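Local coordinates for ribose 5-phosphate isomerase B (Anaplasma phagocytophilum, PDB 4EM8), which probably interconverts D-ribose 5-phosphate and D-ribulose 5-phosphate, at residues C92-A98 with S124-F129. Residues are numbered along the deposited sequence.
Sequences CSSTMLA and SVLYTF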
loop_
_atom_site.group_PDB
_atom_site.type_symbol
_atom_site.label_atom_id
_atom_site.label_comp_id
_atom_site.label_asym_id
_atom_site.label_seq_id
_atom_site.Cartn_x
_atom_site.Cartn_y
_atom_site.Cartn_z
ATOM N N CYS A 92 -3.842 -6.537 0.646
ATOM C CA CYS A 92 -3.502 -7.896 0.265
ATOM C C CYS A 92 -4.666 -8.501 -0.478
ATOM O O CYS A 92 -5.827 -8.390 -0.061
ATOM C CB CYS A 92 -3.166 -8.711 1.515
ATOM S SG CYS A 92 -1.797 -8.080 2.498
ATOM N N SER A 93 -4.376 -9.158 -1.579
ATOM C CA SER A 93 -5.405 -9.847 -2.347
ATOM C C SER A 93 -5.097 -11.325 -2.435
ATOM O O SER A 93 -5.761 -12.057 -3.133
ATOM C CB SER A 93 -5.508 -9.201 -3.734
ATOM O OG SER A 93 -6.303 -8.012 -3.653
ATOM N N SER A 94 -4.084 -11.756 -1.707
ATOM C CA SER A 94 -3.653 -13.132 -1.726
ATOM C C SER A 94 -3.078 -13.460 -0.375
ATOM O O SER A 94 -2.592 -12.565 0.332
ATOM C CB SER A 94 -2.558 -13.323 -2.794
ATOM O OG SER A 94 -1.368 -12.677 -2.390
ATOM N N THR A 95 -3.080 -14.743 -0.036
ATOM C CA THR A 95 -2.442 -15.195 1.200
ATOM C C THR A 95 -0.906 -14.942 1.157
ATOM O O THR A 95 -0.300 -14.623 2.186
ATOM C CB THR A 95 -2.741 -16.679 1.496
ATOM O OG1 THR A 95 -2.398 -17.485 0.372
ATOM C CG2 THR A 95 -4.237 -16.906 1.806
ATOM N N MET A 96 -0.287 -15.012 -0.011
ATOM C CA MET A 96 1.186 -14.805 -0.084
ATOM C C MET A 96 1.564 -13.394 0.359
ATOM O O MET A 96 2.511 -13.222 1.156
ATOM C CB MET A 96 1.736 -15.065 -1.486
ATOM N N LEU A 97 0.843 -12.390 -0.134
ATOM C CA LEU A 97 1.115 -11.005 0.289
ATOM C C LEU A 97 0.799 -10.744 1.773
ATOM O O LEU A 97 1.557 -9.990 2.431
ATOM C CB LEU A 97 0.416 -9.950 -0.604
ATOM C CG LEU A 97 1.171 -8.597 -0.778
ATOM C CD1 LEU A 97 2.478 -8.792 -1.517
ATOM C CD2 LEU A 97 0.368 -7.552 -1.540
ATOM N N ALA A 98 -0.301 -11.329 2.285
ATOM C CA ALA A 98 -0.614 -11.287 3.716
ATOM C C ALA A 98 0.566 -11.838 4.506
ATOM O O ALA A 98 1.069 -11.194 5.436
ATOM C CB ALA A 98 -1.889 -12.086 4.046
ATOM N N SER A 124 -9.601 -16.228 3.758
ATOM C CA SER A 124 -8.278 -16.896 3.777
ATOM C C SER A 124 -7.153 -15.895 4.002
ATOM O O SER A 124 -6.241 -16.164 4.800
ATOM C CB SER A 124 -8.009 -17.705 2.514
ATOM O OG SER A 124 -9.102 -18.561 2.264
ATOM N N VAL A 125 -7.248 -14.726 3.349
ATOM C CA VAL A 125 -6.205 -13.702 3.468
ATOM C C VAL A 125 -6.087 -13.164 4.887
ATOM O O VAL A 125 -4.981 -13.081 5.445
ATOM C CB VAL A 125 -6.389 -12.539 2.483
ATOM C CG1 VAL A 125 -5.321 -11.461 2.715
ATOM C CG2 VAL A 125 -6.288 -13.060 1.075
ATOM N N LEU A 126 -7.246 -12.838 5.459
ATOM C CA LEU A 126 -7.372 -12.456 6.835
ATOM C C LEU A 126 -6.875 -13.550 7.784
ATOM O O LEU A 126 -6.189 -13.229 8.720
ATOM C CB LEU A 126 -8.826 -12.114 7.155
ATOM C CG LEU A 126 -9.108 -11.699 8.614
ATOM C CD1 LEU A 126 -8.293 -10.483 9.045
ATOM C CD2 LEU A 126 -10.610 -11.440 8.752
ATOM N N TYR A 127 -7.163 -14.826 7.511
ATOM C CA TYR A 127 -6.714 -15.890 8.412
ATOM C C TYR A 127 -5.173 -15.932 8.443
ATOM O O TYR A 127 -4.555 -15.949 9.513
ATOM C CB TYR A 127 -7.279 -17.265 8.011
ATOM C CG TYR A 127 -6.799 -18.348 8.960
ATOM C CD1 TYR A 127 -7.303 -18.407 10.250
ATOM C CD2 TYR A 127 -5.812 -19.272 8.588
ATOM C CE1 TYR A 127 -6.874 -19.370 11.153
ATOM C CE2 TYR A 127 -5.365 -20.244 9.492
ATOM C CZ TYR A 127 -5.900 -20.281 10.771
ATOM O OH TYR A 127 -5.525 -21.211 11.698
ATOM N N THR A 128 -4.581 -15.910 7.248
ATOM C CA THR A 128 -3.120 -15.884 7.062
ATOM C C THR A 128 -2.509 -14.686 7.791
ATOM O O THR A 128 -1.590 -14.856 8.609
ATOM C CB THR A 128 -2.777 -15.857 5.572
ATOM O OG1 THR A 128 -3.284 -17.051 4.964
ATOM C CG2 THR A 128 -1.258 -15.786 5.308
ATOM N N PHE A 129 -3.075 -13.509 7.561
ATOM C CA PHE A 129 -2.620 -12.289 8.208
ATOM C C PHE A 129 -2.582 -12.426 9.727
ATOM O O PHE A 129 -1.593 -12.069 10.355
ATOM C CB PHE A 129 -3.526 -11.108 7.826
ATOM C CG PHE A 129 -2.932 -9.755 8.139
ATOM C CD1 PHE A 129 -2.072 -9.136 7.250
ATOM C CD2 PHE A 129 -3.237 -9.098 9.327
ATOM C CE1 PHE A 129 -1.536 -7.885 7.497
ATOM C CE2 PHE A 129 -2.706 -7.828 9.576
ATOM C CZ PHE A 129 -1.846 -7.230 8.670
#
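V125 overlaps the turn that leads from strand 89-91 into helix 95-105, its CG2 lying 3.5 Å from S94 C and its CG1 3.7 Å from C92 CB. The two helices joined here, 95-105 and 119-131, are neighbours in a Rossmann-like alpha/beta fold with a parallel sheet, whose strand 109-113 lies between them in the chain. V125 and F129 also touch that strand, through F112 and L110 respectively, so the helix-helix seam continues into the sheet. One turn along helix 95-105, A98 points its methyl at helix 119-131: CB is 3.5 Å from V125 O, 3.7 Å from V125 CG1 and 4.2 Å from F129 CB. So small a side chain lets the backbones come close here, with the A98 and F129 CA atoms 5.0 Å apart. The CA atoms of T95 and V125 are closer still, at 4.6 Å. No hydrogen bond links 92-98 to 124-129; the contact is van der Waals packing. The first turn of helix 95-105 is closed by S94 as N-cap, its OG accepting from L97 N at 3.2 Å, while L97 packs on I75 of the second subunit. Towards the solvent, the T95 methyl covers the neighbouring helix, CG2 sitting 3.7 Å from S124 O and 3.3 Å from T128 OG1.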